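Local coordinates for protein glycosyl hydrolase (Rhizobium leguminosarum bv. trifolii, PDB 5NDX) that probably hydrolyses O-glycosidic bonds as a family 39 glycoside hydrolase and is the bacterial orthologue of human alpha-L-iduronidase, at residues P435-C441 with I498-D504; L442-D446 with V514-T520; V455-R460 with Q482-L486; R552-W556 with R601-C605. The protein carries 2 engineered substitutions. All blocks are in the same frame, centred on the assembly; numbering follows the deposited sequence.

Contact 1. Residues P435-C441 with I498-D504; sequences PGRHAIC and ISVVACD. Unlike the reference sequence in segment 435-441: Ile440 (reference Leu).
Strands 436-441 and 499-503, extended through 437-441 and 499-501, run antiparallel, their axes 4.6 Å apart at closest approach and 150° apart in direction. His438 faces Val501 and Ile440 faces Ser499 as hydrogen-bonded pairs, with Ala439-Val500 the non-hydrogen-bonded pair between. The four ladder bonds are His438 N to Val501 O (2.9 Å), Val501 N to His438 O (2.7 Å), Ile440 N to Ser499 O (2.8 Å) and Ser499 N to Ile440 O (3.2 Å). Beyond them the ladder loosens: Gly436 N to Cys503 O is weak at 3.5 Å, and Ala502 centres an inverse gamma turn. At phi/psi 129°/167°, Gly436 would jam any CB against the preceding carbonyl O.

On one face, His438 (m, chi2 near -98°) sets CD2 3.1 Å from SG of poorly ordered Cys503 (p), a distance to be read with care, while His438 NE2 hydrogen-bonds to the carbonyl of Val434. Ile440 (m,t; Leu in the reference sequence) lays CD1 3.8 Å from CG2 of Val501 (t). The opposite face carries Ala439, whose CB is 4.3 Å from Val500 CG2, and Arg437 (m,t), whose NE passes 3.8 Å from Val500 CG1; Arg437 NH1 makes a salt bridge with Asp527. Cys441 (m) brings SG 3.8 Å from CG1 of Ile498. With strand 518-526 on the far flank of 436-445, this is an edge-strand pairing, consistent with the beta-sandwich that accompanies the TIM barrel in family 39.

Contact 2. Residues L442-D446 with V514-T520; sequences LLRID and VPLPSLT
Segment 514-520 makes a tight bend between two extended strands, and strand 442-445 pairs with the later one, 518-520, antiparallel at 163° with axes 4.8 Å apart. Val514 turns its side chain away; its CA is 4.3 Å from NH2 of Arg444, which also hydrogen-bonds to the carbonyl of Asp513. Pro515 places CD over one face of that guanidinium, 3.4 Å from Arg444 NH1, and CG 3.4 Å from Asp446 OD2. The t,p,p rotamer of Arg444 places the guanidinium there, and the salt bridge from Arg444 NH1 to Asp446 OD2 (2.9 Å) fixes it, while Asp446 OD1 takes the amide of Glu448. A cis peptide joins Leu516 to Pro517 and helps reverse the chain. Since 508-516 is an outermost strand of the mixed sheet and 518-526 lies third from the other edge, the bend crosses between distant parts of the sheet, consistent with a beta-sandwich. Ser518 (p) closes the bend with OG to Pro515 O (2.7 Å), and its CB lies 3.7 Å from Asp446 CB. Leu519 (t,p) is the hydrogen-bonded partner of Ile445 (m,t): Ile445 N to Leu519 O is 2.9 Å, Leu519 N to Ile445 O 3.1 Å, and Ile445 CD1 stands 4.3 Å from Leu519 CD2. Thr520 (m), paired with Arg444 at a non-hydrogen-bonded site, accepts on OG1 from Arg444 NE at 2.8 Å and weakly from NH2 at 3.1 Å.

Contact 3. Residues V455-R460 with Q482-L486; sequences VWEAQR and QFAEL
This is a side-chain-mediated contact between the end of helix 452-457, with the loop that follows, and one flank of helix 480-489; both elements lie in the excursion between sheet strands 436-445 and 493-503. Val455 CA is 6.7 Å from Leu486 CA, and Gln459 CA 7.2 Å from Gln482 CA. Backbone angles are helical through Glu457, and Gln459 and Arg460 are extended (psi near 130°). Gln459 (m,t) reaches across so that NE2 donates to Gln482 O at 3.0 Å and to Glu485 OE1 at 3.1 Å. In return Gln482 (m,t) donates from NE2 to Arg460 O at 2.8 Å. One water bridges Val455 O and Glu485 OE2, 2.8 Å from each; Glu485 is t,t. Beside these polar contacts Leu486 (m,t) places CD2 3.8 Å from CG1 of Val455 (t) and 3.6 Å from Trp456 CB. Trp456 itself stacks on Trp320 and hydrogen-bonds through NE1 to the carbonyl of Pro475. No salt bridge spans the two segments: two glutamine amides reading backbone carbonyls, plus one carboxylate acceptor, fix the loop to the helix, at the cost of a buried Gln459 OE1 that has no partner in the model.

Contact 4. Residues R552-W556 with R601-C605; sequences RMLFW and RYAVC
Two sheets of a small C-terminal beta-sandwich meet here face to face, one with strands 536-545, 549-557 and 590-594, the other with 579-580, 566-572, 601-607 and 618-620; this layout is consistent with a fibronectin type III-like domain. Segments 552-556 and 601-605 are both extended, with axes 9.6 Å apart at closest approach and crossing at -39°, too far for backbone pairing, and no hydrogen bond joins them. Leu554 CA lies 8.7 Å from Tyr602 CA, and Trp556 CA 8.5 Å from Val604 CA. Alternation turns the CA-to-CB bonds of Arg552, Leu554 and Trp556 toward Tyr602 and Val604, although the end of Arg552 leads away, whereas Met553, Phe555, Ala603 and Cys605 point away, Cys605 into a disulfide with Cys617.

CH-pi contacts dominate. Leu554 (m,p) sets CD1 almost exactly over the ring of Tyr602 (m, chi2 near -72°), 4.0 Å from its centroid and 2° off the normal. Val604 (t) sets CG1 over the five-membered ring of Trp556 (p, chi2 near 93°), 3.8 Å from that centroid and 25° off the normal. Aliphatic packing joins these two clusters, Leu554 CD2 lying 4.3 Å from Val604 CG2. At the polar margin the Tyr602 hydroxyl hydrogen-bonds to His593 and the Arg552 guanidinium pairs with Glu550, while the folded Arg552 chain (m,m) brings its CG within 3.3 Å of Tyr602 OH.

Contacts 1 and 2 share strand 436-445, using consecutive parts of it: 493-503 pairs on one flank and 518-526 on the other, within one mixed sheet, with contact centres about 22 Å apart. Their segments alternate along the chain. Contact 3 is nested inside the loops that both close, so the two short helices form an excursion from the sheet; its centre is about 21 Å from that of contact 2 and 35 Å from that of contact 1. Contact 4 follows in sequence, in the separate C-terminal pair of sheets, about 24 to 30 Å from the others between centres. None of the four uses a strand of the eight-stranded parallel barrel.

Contact 1. Residues P435-C441 with I498-D504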
loop_
_atom_site.group_PDB
_atom_site.type_symbol
_atom_site.label_atom_id
_atom_site.label_comp_id
_atom_site.label_asym_id
_atom_site.label_seq_id
_atom_site.Cartn_x
_atom_site.Cartn_y
_atom_site.Cartn_z
ATOM N N PRO A 435 -12.741 -23.093 22.088
ATOM C CA PRO A 435 -12.329 -24.473 21.780
ATOM C C PRO A 435 -12.943 -25.078 20.517
ATOM O O PRO A 435 -13.999 -24.661 20.089
ATOM C CB PRO A 435 -12.668 -25.231 23.077
ATOM C CG PRO A 435 -12.392 -24.191 24.137
ATOM C CD PRO A 435 -13.025 -22.942 23.533
ATOM N N GLY A 436 -12.206 -26.008 19.905
ATOM C CA GLY A 436 -12.440 -26.447 18.526
ATOM C C GLY A 436 -11.125 -26.363 17.776
ATOM O O GLY A 436 -10.171 -25.782 18.289
ATOM N N ARG A 437 -11.080 -26.973 16.603
ATOM C CA ARG A 437 -9.903 -27.037 15.754
ATOM C C ARG A 437 -9.538 -25.634 15.273
ATOM O O ARG A 437 -10.399 -24.845 14.843
ATOM C CB ARG A 437 -10.155 -27.746 14.426
ATOM C CG ARG A 437 -10.225 -29.234 14.330
ATOM C CD ARG A 437 -10.998 -29.569 13.039
ATOM N NE ARG A 437 -10.177 -30.076 11.951
ATOM C CZ ARG A 437 -10.451 -29.964 10.642
ATOM N NH1 ARG A 437 -11.510 -29.309 10.182
ATOM N NH2 ARG A 437 -9.605 -30.485 9.759
ATOM N N HIS A 438 -8.251 -25.403 15.203
ATOM C CA HIS A 438 -7.711 -24.199 14.581
ATOM C C HIS A 438 -6.582 -24.584 13.683
ATOM O O HIS A 438 -5.864 -25.580 13.933
ATOM C CB HIS A 438 -7.199 -23.262 15.661
ATOM C CG HIS A 438 -8.281 -22.660 16.473
ATOM N ND1 HIS A 438 -8.782 -21.396 16.230
ATOM C CD2 HIS A 438 -8.983 -23.147 17.511
ATOM C CE1 HIS A 438 -9.732 -21.125 17.108
ATOM N NE2 HIS A 438 -9.885 -22.176 17.883
ATOM N N ALA A 439 -6.365 -23.746 12.688
ATOM C CA ALA A 439 -5.223 -23.871 11.781
ATOM C C ALA A 439 -4.254 -22.715 12.052
ATOM O O ALA A 439 -4.676 -21.560 12.300
ATOM C CB ALA A 439 -5.689 -23.842 10.347
ATOM N N ILE A 440 -2.968 -23.054 12.069
ATOM C CA ILE A 440 -1.889 -22.091 12.276
ATOM C C ILE A 440 -1.161 -21.912 10.943
ATOM O O ILE A 440 -0.630 -22.894 10.426
ATOM C CB ILE A 440 -0.919 -22.576 13.350
ATOM C CG1 ILE A 440 -1.678 -22.872 14.652
ATOM C CG2 ILE A 440 0.183 -21.524 13.602
ATOM C CD1 ILE A 440 -0.811 -23.614 15.693
ATOM N N CYS A 441 -1.169 -20.683 10.398
ATOM C CA CYS A 441 -0.495 -20.316 9.165
ATOM C C CYS A 441 0.591 -19.324 9.522
ATOM O O CYS A 441 0.310 -18.339 10.202
ATOM C CB CYS A 441 -1.440 -19.632 8.139
ATOM S SG CYS A 441 -3.009 -20.527 7.976
ATOM N N ILE A 498 1.022 -25.409 6.819
ATOM C CA ILE A 498 -0.039 -25.054 7.759
ATOM C C ILE A 498 -0.255 -26.260 8.693
ATOM O O ILE A 498 -0.285 -27.399 8.254
ATOM C CB ILE A 498 -1.343 -24.702 6.982
ATOM C CG1 ILE A 498 -1.152 -23.377 6.212
ATOM C CG2 ILE A 498 -2.561 -24.626 7.907
ATOM C CD1 ILE A 498 -2.258 -23.111 5.199
ATOM N N SER A 499 -0.369 -26.011 9.974
ATOM C CA SER A 499 -0.749 -27.083 10.858
ATOM C C SER A 499 -2.150 -26.904 11.470
ATOM O O SER A 499 -2.587 -25.791 11.760
ATOM C CB SER A 499 0.323 -27.301 11.904
ATOM O OG SER A 499 0.698 -26.181 12.550
ATOM N N VAL A 500 -2.858 -28.006 11.613
ATOM C CA VAL A 500 -4.168 -27.990 12.217
ATOM C C VAL A 500 -4.060 -28.595 13.614
ATOM O O VAL A 500 -3.490 -29.671 13.817
ATOM C CB VAL A 500 -5.187 -28.748 11.309
ATOM C CG1 VAL A 500 -6.557 -28.840 11.939
ATOM C CG2 VAL A 500 -5.293 -28.071 9.958
ATOM N N VAL A 501 -4.583 -27.895 14.594
ATOM C CA VAL A 501 -4.411 -28.299 15.997
ATOM C C VAL A 501 -5.828 -28.454 16.603
ATOM O O VAL A 501 -6.705 -27.583 16.450
ATOM C CB VAL A 501 -3.629 -27.212 16.767
ATOM C CG1 VAL A 501 -3.574 -27.537 18.240
ATOM C CG2 VAL A 501 -2.183 -27.128 16.250
ATOM N N ALA A 502 -6.045 -29.566 17.274
ATOM C CA ALA A 502 -7.306 -29.809 17.990
ATOM C C ALA A 502 -7.186 -29.171 19.361
ATOM O O ALA A 502 -6.832 -29.862 20.307
ATOM C CB ALA A 502 -7.552 -31.307 18.121
ATOM N N CYS A 503 -7.477 -27.869 19.472
ATOM C CA CYS A 503 -7.247 -27.099 20.735
ATOM C C CYS A 503 -8.543 -26.940 21.568
ATOM O O CYS A 503 -9.191 -25.865 21.625
ATOM C CB CYS A 503 -6.532 -25.753 20.494
ATOM S SG CYS A 503 -7.517 -24.309 19.978
ATOM N N ASP A 504 -8.912 -28.089 22.121
ATOM C CA ASP A 504 -9.744 -28.276 23.320
ATOM C C ASP A 504 -9.560 -27.283 24.507
ATOM O O ASP A 504 -10.523 -26.969 25.188
ATOM C CB ASP A 504 -9.477 -29.697 23.832
ATOM C CG ASP A 504 -7.978 -30.023 23.885
ATOM O OD1 ASP A 504 -7.199 -29.442 23.077
ATOM O OD2 ASP A 504 -7.566 -30.840 24.739
#

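Contact 2. Residues L442-D446 with V514-T520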
loop_
_atom_site.group_PDB
_atom_site.type_symbol
_atom_site.label_atom_id
_atom_site.label_comp_id
_atom_site.label_asym_id
_atom_site.label_seq_id
_atom_site.Cartn_x
_atom_site.Cartn_y
_atom_site.Cartn_z
ATOM N N LEU A 442 1.826 -19.621 9.098
ATOM C CA LEU A 442 2.969 -18.778 9.372
ATOM C C LEU A 442 3.535 -18.260 8.061
ATOM O O LEU A 442 4.023 -19.036 7.263
ATOM C CB LEU A 442 4.029 -19.567 10.113
ATOM C CG LEU A 442 3.546 -20.314 11.352
ATOM C CD1 LEU A 442 4.601 -21.311 11.787
ATOM C CD2 LEU A 442 3.164 -19.377 12.483
ATOM N N LEU A 443 3.430 -16.966 7.830
ATOM C CA LEU A 443 3.976 -16.330 6.640
ATOM C C LEU A 443 5.242 -15.526 7.037
ATOM O O LEU A 443 5.261 -14.903 8.105
ATOM C CB LEU A 443 2.955 -15.382 6.062
ATOM C CG LEU A 443 1.651 -16.004 5.624
ATOM C CD1 LEU A 443 0.593 -14.942 5.479
ATOM C CD2 LEU A 443 1.889 -16.667 4.276
ATOM N N ARG A 444 6.248 -15.519 6.164
ATOM C CA ARG A 444 7.545 -14.932 6.462
ATOM C C ARG A 444 8.123 -14.221 5.270
ATOM O O ARG A 444 8.127 -14.752 4.136
ATOM C CB ARG A 444 8.522 -16.036 6.898
ATOM C CG ARG A 444 9.995 -15.670 7.120
ATOM C CD ARG A 444 10.205 -14.626 8.174
ATOM N NE ARG A 444 9.847 -15.068 9.503
ATOM C CZ ARG A 444 10.547 -15.949 10.242
ATOM N NH1 ARG A 444 11.642 -16.536 9.792
ATOM N NH2 ARG A 444 10.130 -16.248 11.457
ATOM N N ILE A 445 8.597 -13.018 5.550
ATOM C CA ILE A 445 9.455 -12.268 4.674
ATOM C C ILE A 445 10.822 -12.118 5.380
ATOM O O ILE A 445 10.921 -11.449 6.393
ATOM C CB ILE A 445 8.913 -10.856 4.334
ATOM C CG1 ILE A 445 7.498 -10.958 3.785
ATOM C CG2 ILE A 445 9.833 -10.197 3.298
ATOM C CD1 ILE A 445 6.779 -9.638 3.698
ATOM N N ASP A 446 11.842 -12.742 4.812
ATOM C CA ASP A 446 13.201 -12.619 5.318
ATOM C C ASP A 446 14.101 -13.019 4.156
ATOM O O ASP A 446 13.647 -13.204 3.014
ATOM C CB ASP A 446 13.442 -13.398 6.621
ATOM C CG ASP A 446 13.345 -14.921 6.467
ATOM O OD1 ASP A 446 13.419 -15.412 5.301
ATOM O OD2 ASP A 446 13.226 -15.669 7.521
ATOM N N VAL A 514 13.537 -16.019 14.489
ATOM C CA VAL A 514 13.130 -14.696 14.046
ATOM C C VAL A 514 14.373 -13.901 13.595
ATOM O O VAL A 514 14.993 -13.257 14.392
ATOM C CB VAL A 514 12.388 -13.966 15.163
ATOM C CG1 VAL A 514 11.949 -12.609 14.723
ATOM C CG2 VAL A 514 11.169 -14.763 15.600
ATOM N N PRO A 515 14.701 -13.941 12.292
ATOM C CA PRO A 515 15.845 -13.149 11.827
ATOM C C PRO A 515 15.639 -11.655 11.907
ATOM O O PRO A 515 14.515 -11.186 11.889
ATOM C CB PRO A 515 16.002 -13.556 10.358
ATOM C CG PRO A 515 15.202 -14.818 10.199
ATOM C CD PRO A 515 14.101 -14.746 11.223
ATOM N N LEU A 516 16.752 -10.944 12.032
ATOM C CA LEU A 516 16.816 -9.505 11.892
ATOM C C LEU A 516 17.433 -9.220 10.514
ATOM O O LEU A 516 18.588 -9.596 10.274
ATOM C CB LEU A 516 17.666 -8.894 12.994
ATOM C CG LEU A 516 17.942 -7.390 12.885
ATOM C CD1 LEU A 516 16.648 -6.672 13.098
ATOM C CD2 LEU A 516 18.982 -6.968 13.948
ATOM N N PRO A 517 16.726 -8.553 9.601
ATOM C CA PRO A 517 15.314 -8.188 9.679
ATOM C C PRO A 517 14.359 -9.271 9.193
ATOM O O PRO A 517 14.738 -10.128 8.396
ATOM C CB PRO A 517 15.216 -7.009 8.727
ATOM C CG PRO A 517 16.269 -7.227 7.700
ATOM C CD PRO A 517 17.347 -8.078 8.333
ATOM N N SER A 518 13.118 -9.207 9.676
ATOM C CA SER A 518 12.068 -10.082 9.182
ATOM C C SER A 518 10.716 -9.598 9.602
ATOM O O SER A 518 10.578 -8.798 10.538
ATOM C CB SER A 518 12.281 -11.544 9.666
ATOM O OG SER A 518 12.026 -11.651 11.079
ATOM N N LEU A 519 9.720 -10.035 8.836
ATOM C CA LEU A 519 8.323 -9.836 9.183
ATOM C C LEU A 519 7.673 -11.202 9.135
ATOM O O LEU A 519 7.787 -11.896 8.134
ATOM C CB LEU A 519 7.632 -8.913 8.164
ATOM C CG LEU A 519 6.165 -8.599 8.453
ATOM C CD1 LEU A 519 5.979 -7.908 9.810
ATOM C CD2 LEU A 519 5.578 -7.694 7.335
ATOM N N THR A 520 6.998 -11.567 10.196
ATOM C CA THR A 520 6.281 -12.823 10.284
ATOM C C THR A 520 4.790 -12.511 10.530
ATOM O O THR A 520 4.461 -11.703 11.391
ATOM C CB THR A 520 6.764 -13.663 11.457
ATOM O OG1 THR A 520 8.175 -13.834 11.400
ATOM C CG2 THR A 520 6.143 -15.051 11.484
#

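Contact 3. Residues V455-R460 with Q482-L486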
loop_
_atom_site.group_PDB
_atom_site.type_symbol
_atom_site.label_atom_id
_atom_site.label_comp_id
_atom_site.label_asym_id
_atom_site.label_seq_id
_atom_site.Cartn_x
_atom_site.Cartn_y
_atom_site.Cartn_z
ATOM N N VAL A 455 16.991 -14.460 -4.826
ATOM C CA VAL A 455 16.892 -15.519 -5.805
ATOM C C VAL A 455 17.506 -15.045 -7.135
ATOM O O VAL A 455 18.241 -15.766 -7.767
ATOM C CB VAL A 455 15.434 -15.970 -5.968
ATOM C CG1 VAL A 455 15.315 -16.916 -7.146
ATOM C CG2 VAL A 455 14.968 -16.670 -4.698
ATOM N N TRP A 456 17.115 -13.851 -7.571
ATOM C CA TRP A 456 17.626 -13.250 -8.776
ATOM C C TRP A 456 19.147 -13.072 -8.771
ATOM O O TRP A 456 19.803 -13.379 -9.778
ATOM C CB TRP A 456 16.977 -11.882 -8.951
ATOM C CG TRP A 456 17.450 -11.073 -10.142
ATOM C CD1 TRP A 456 17.306 -11.384 -11.471
ATOM C CD2 TRP A 456 18.106 -9.804 -10.097
ATOM N NE1 TRP A 456 17.808 -10.380 -12.243
ATOM C CE2 TRP A 456 18.300 -9.391 -11.427
ATOM C CE3 TRP A 456 18.543 -8.975 -9.058
ATOM C CZ2 TRP A 456 18.940 -8.175 -11.754
ATOM C CZ3 TRP A 456 19.171 -7.763 -9.376
ATOM C CH2 TRP A 456 19.342 -7.368 -10.721
ATOM N N GLU A 457 19.702 -12.599 -7.649
ATOM C CA GLU A 457 21.138 -12.401 -7.552
ATOM C C GLU A 457 21.865 -13.737 -7.704
ATOM O O GLU A 457 22.966 -13.772 -8.189
ATOM C CB GLU A 457 21.552 -11.753 -6.214
ATOM C CG GLU A 457 21.233 -10.282 -6.152
ATOM C CD GLU A 457 21.657 -9.596 -4.841
ATOM O OE1 GLU A 457 22.666 -9.980 -4.192
ATOM O OE2 GLU A 457 20.944 -8.645 -4.484
ATOM N N ALA A 458 21.251 -14.828 -7.266
ATOM C CA ALA A 458 21.889 -16.160 -7.380
ATOM C C ALA A 458 21.612 -16.800 -8.753
ATOM O O ALA A 458 22.150 -17.856 -9.023
ATOM C CB ALA A 458 21.445 -17.102 -6.246
ATOM N N GLN A 459 20.787 -16.204 -9.607
ATOM C CA GLN A 459 20.527 -16.801 -10.912
ATOM C C GLN A 459 21.720 -16.525 -11.852
ATOM O O GLN A 459 22.159 -15.375 -11.954
ATOM C CB GLN A 459 19.255 -16.235 -11.531
ATOM C CG GLN A 459 17.984 -16.809 -10.947
ATOM C CD GLN A 459 16.730 -16.126 -11.446
ATOM O OE1 GLN A 459 16.750 -15.010 -11.943
ATOM N NE2 GLN A 459 15.629 -16.792 -11.278
ATOM N N ARG A 460 22.216 -17.548 -12.545
ATOM C CA ARG A 460 23.327 -17.340 -13.504
ATOM C C ARG A 460 22.808 -16.625 -14.735
ATOM O O ARG A 460 21.756 -16.987 -15.275
ATOM C CB ARG A 460 24.023 -18.642 -13.891
ATOM C CG ARG A 460 25.324 -18.496 -14.744
ATOM C CD ARG A 460 25.992 -19.864 -14.970
ATOM N NE ARG A 460 25.031 -20.818 -15.576
ATOM C CZ ARG A 460 24.316 -21.787 -14.952
ATOM N NH1 ARG A 460 24.416 -22.033 -13.640
ATOM N NH2 ARG A 460 23.474 -22.549 -15.669
ATOM N N GLN A 482 13.726 -18.645 -15.416
ATOM C CA GLN A 482 14.211 -17.751 -14.331
ATOM C C GLN A 482 13.113 -16.862 -13.768
ATOM O O GLN A 482 12.950 -16.745 -12.554
ATOM C CB GLN A 482 15.405 -16.936 -14.809
ATOM C CG GLN A 482 16.647 -17.797 -14.857
ATOM C CD GLN A 482 17.839 -17.138 -15.539
ATOM O OE1 GLN A 482 17.695 -16.212 -16.339
ATOM N NE2 GLN A 482 19.038 -17.568 -15.145
ATOM N N PHE A 483 12.302 -16.324 -14.662
ATOM C CA PHE A 483 11.122 -15.607 -14.264
ATOM C C PHE A 483 10.108 -16.461 -13.473
ATOM O O PHE A 483 9.513 -15.950 -12.511
ATOM C CB PHE A 483 10.430 -14.959 -15.448
ATOM C CG PHE A 483 10.984 -13.603 -15.827
ATOM C CD1 PHE A 483 11.043 -12.579 -14.906
ATOM C CD2 PHE A 483 11.375 -13.336 -17.135
ATOM C CE1 PHE A 483 11.520 -11.322 -15.251
ATOM C CE2 PHE A 483 11.838 -12.086 -17.498
ATOM C CZ PHE A 483 11.944 -11.082 -16.546
ATOM N N ALA A 484 9.947 -17.729 -13.835
ATOM C CA ALA A 484 9.042 -18.631 -13.123
ATOM C C ALA A 484 9.608 -18.848 -11.705
ATOM O O ALA A 484 8.863 -18.882 -10.735
ATOM C CB ALA A 484 8.849 -19.989 -13.854
ATOM N N GLU A 485 10.921 -18.957 -11.591
ATOM C CA GLU A 485 11.568 -19.067 -10.290
ATOM C C GLU A 485 11.365 -17.788 -9.454
ATOM O O GLU A 485 11.059 -17.872 -8.284
ATOM C CB GLU A 485 13.044 -19.464 -10.490
ATOM C CG GLU A 485 13.877 -19.625 -9.242
ATOM C CD GLU A 485 15.422 -19.823 -9.522
ATOM O OE1 GLU A 485 15.915 -19.806 -10.706
ATOM O OE2 GLU A 485 16.147 -20.000 -8.519
ATOM N N LEU A 486 11.467 -16.611 -10.058
ATOM C CA LEU A 486 11.244 -15.357 -9.342
ATOM C C LEU A 486 9.815 -15.189 -8.913
ATOM O O LEU A 486 9.546 -14.729 -7.790
ATOM C CB LEU A 486 11.671 -14.124 -10.174
ATOM C CG LEU A 486 13.153 -14.010 -10.548
ATOM C CD1 LEU A 486 13.382 -12.714 -11.272
ATOM C CD2 LEU A 486 14.134 -14.097 -9.390
HETATM O O HOH W 1 18.399 -18.514 -7.782
HETATM O O HOH W 2 19.979 -15.641 -17.827
#

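Contact 4. Residues R552-W556 with R601-C605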
loop_
_atom_site.group_PDB
_atom_site.type_symbol
_atom_site.label_atom_id
_atom_site.label_comp_id
_atom_site.label_asym_id
_atom_site.label_seq_id
_atom_site.Cartn_x
_atom_site.Cartn_y
_atom_site.Cartn_z
ATOM N N ARG A 552 -0.604 -13.673 -19.530
ATOM C CA ARG A 552 -1.972 -13.286 -19.104
ATOM C C ARG A 552 -1.993 -12.867 -17.645
ATOM O O ARG A 552 -1.586 -13.632 -16.795
ATOM C CB ARG A 552 -2.902 -14.473 -19.289
ATOM C CG ARG A 552 -2.973 -15.008 -20.726
ATOM C CD ARG A 552 -3.638 -14.015 -21.684
ATOM N NE ARG A 552 -3.685 -14.530 -23.067
ATOM C CZ ARG A 552 -2.709 -14.436 -23.980
ATOM N NH1 ARG A 552 -1.552 -13.826 -23.739
ATOM N NH2 ARG A 552 -2.890 -14.960 -25.165
ATOM N N MET A 553 -2.450 -11.665 -17.358
ATOM C CA MET A 553 -2.673 -11.212 -16.017
ATOM C C MET A 553 -4.110 -11.524 -15.622
ATOM O O MET A 553 -5.030 -11.123 -16.339
ATOM C CB MET A 553 -2.446 -9.716 -15.925
ATOM C CG MET A 553 -2.537 -9.163 -14.524
ATOM S SD MET A 553 -1.144 -9.845 -13.570
ATOM C CE MET A 553 -1.738 -9.559 -11.923
ATOM N N LEU A 554 -4.273 -12.223 -14.496
ATOM C CA LEU A 554 -5.566 -12.540 -13.904
ATOM C C LEU A 554 -5.788 -11.650 -12.683
ATOM O O LEU A 554 -4.841 -11.411 -11.873
ATOM C CB LEU A 554 -5.614 -14.007 -13.481
ATOM C CG LEU A 554 -5.833 -15.101 -14.521
ATOM C CD1 LEU A 554 -4.739 -15.072 -15.571
ATOM C CD2 LEU A 554 -5.874 -16.492 -13.888
ATOM N N PHE A 555 -7.019 -11.185 -12.524
ATOM C CA PHE A 555 -7.465 -10.358 -11.386
ATOM C C PHE A 555 -8.856 -10.863 -11.015
ATOM O O PHE A 555 -9.633 -11.163 -11.900
ATOM C CB PHE A 555 -7.532 -8.884 -11.807
ATOM C CG PHE A 555 -8.012 -7.956 -10.728
ATOM C CD1 PHE A 555 -7.268 -7.790 -9.530
ATOM C CD2 PHE A 555 -9.191 -7.175 -10.910
ATOM C CE1 PHE A 555 -7.673 -6.864 -8.545
ATOM C CE2 PHE A 555 -9.625 -6.277 -9.915
ATOM C CZ PHE A 555 -8.860 -6.114 -8.724
ATOM N N TRP A 556 -9.153 -10.968 -9.723
ATOM C CA TRP A 556 -10.429 -11.467 -9.245
ATOM C C TRP A 556 -10.717 -10.870 -7.891
ATOM O O TRP A 556 -9.952 -10.030 -7.423
ATOM C CB TRP A 556 -10.451 -12.999 -9.241
ATOM C CG TRP A 556 -9.527 -13.676 -8.334
ATOM C CD1 TRP A 556 -9.773 -14.094 -7.075
ATOM C CD2 TRP A 556 -8.202 -14.095 -8.650
ATOM N NE1 TRP A 556 -8.676 -14.734 -6.571
ATOM C CE2 TRP A 556 -7.694 -14.751 -7.517
ATOM C CE3 TRP A 556 -7.381 -13.945 -9.771
ATOM C CZ2 TRP A 556 -6.391 -15.247 -7.453
ATOM C CZ3 TRP A 556 -6.085 -14.505 -9.733
ATOM C CH2 TRP A 556 -5.613 -15.138 -8.561
ATOM N N ARG A 601 -8.214 -22.055 -21.059
ATOM C CA ARG A 601 -9.232 -21.645 -20.105
ATOM C C ARG A 601 -8.615 -21.631 -18.682
ATOM O O ARG A 601 -7.971 -22.609 -18.264
ATOM C CB ARG A 601 -10.427 -22.600 -20.189
ATOM C CG ARG A 601 -11.678 -22.091 -19.504
ATOM C CD ARG A 601 -12.945 -22.878 -19.890
ATOM N NE ARG A 601 -14.140 -22.210 -19.339
ATOM C CZ ARG A 601 -14.772 -21.152 -19.877
ATOM N NH1 ARG A 601 -14.381 -20.618 -21.036
ATOM N NH2 ARG A 601 -15.836 -20.624 -19.264
ATOM N N TYR A 602 -8.856 -20.533 -17.957
ATOM C CA TYR A 602 -8.373 -20.310 -16.591
ATOM C C TYR A 602 -9.466 -20.643 -15.593
ATOM O O TYR A 602 -10.626 -20.489 -15.897
ATOM C CB TYR A 602 -7.916 -18.857 -16.428
ATOM C CG TYR A 602 -6.611 -18.579 -17.131
ATOM C CD1 TYR A 602 -5.405 -19.094 -16.636
ATOM C CD2 TYR A 602 -6.576 -17.827 -18.295
ATOM C CE1 TYR A 602 -4.198 -18.854 -17.277
ATOM C CE2 TYR A 602 -5.373 -17.558 -18.944
ATOM C CZ TYR A 602 -4.202 -18.092 -18.437
ATOM O OH TYR A 602 -3.053 -17.851 -19.094
ATOM N N ALA A 603 -9.079 -21.170 -14.441
ATOM C CA ALA A 603 -9.963 -21.351 -13.281
ATOM C C ALA A 603 -9.201 -20.909 -12.003
ATOM O O ALA A 603 -7.984 -21.096 -11.924
ATOM C CB ALA A 603 -10.393 -22.806 -13.146
ATOM N N VAL A 604 -9.896 -20.262 -11.068
ATOM C CA VAL A 604 -9.332 -19.890 -9.784
ATOM C C VAL A 604 -10.157 -20.556 -8.681
ATOM O O VAL A 604 -11.386 -20.465 -8.722
ATOM C CB VAL A 604 -9.287 -18.356 -9.631
ATOM C CG1 VAL A 604 -8.685 -17.992 -8.297
ATOM C CG2 VAL A 604 -8.428 -17.746 -10.722
ATOM N N CYS A 605 -9.484 -21.255 -7.749
ATOM C CA CYS A 605 -10.091 -21.915 -6.594
ATOM C C CYS A 605 -9.620 -21.229 -5.327
ATOM O O CYS A 605 -8.475 -20.814 -5.256
ATOM C CB CYS A 605 -9.663 -23.397 -6.547
ATOM S SG CYS A 605 -10.024 -24.217 -8.154
#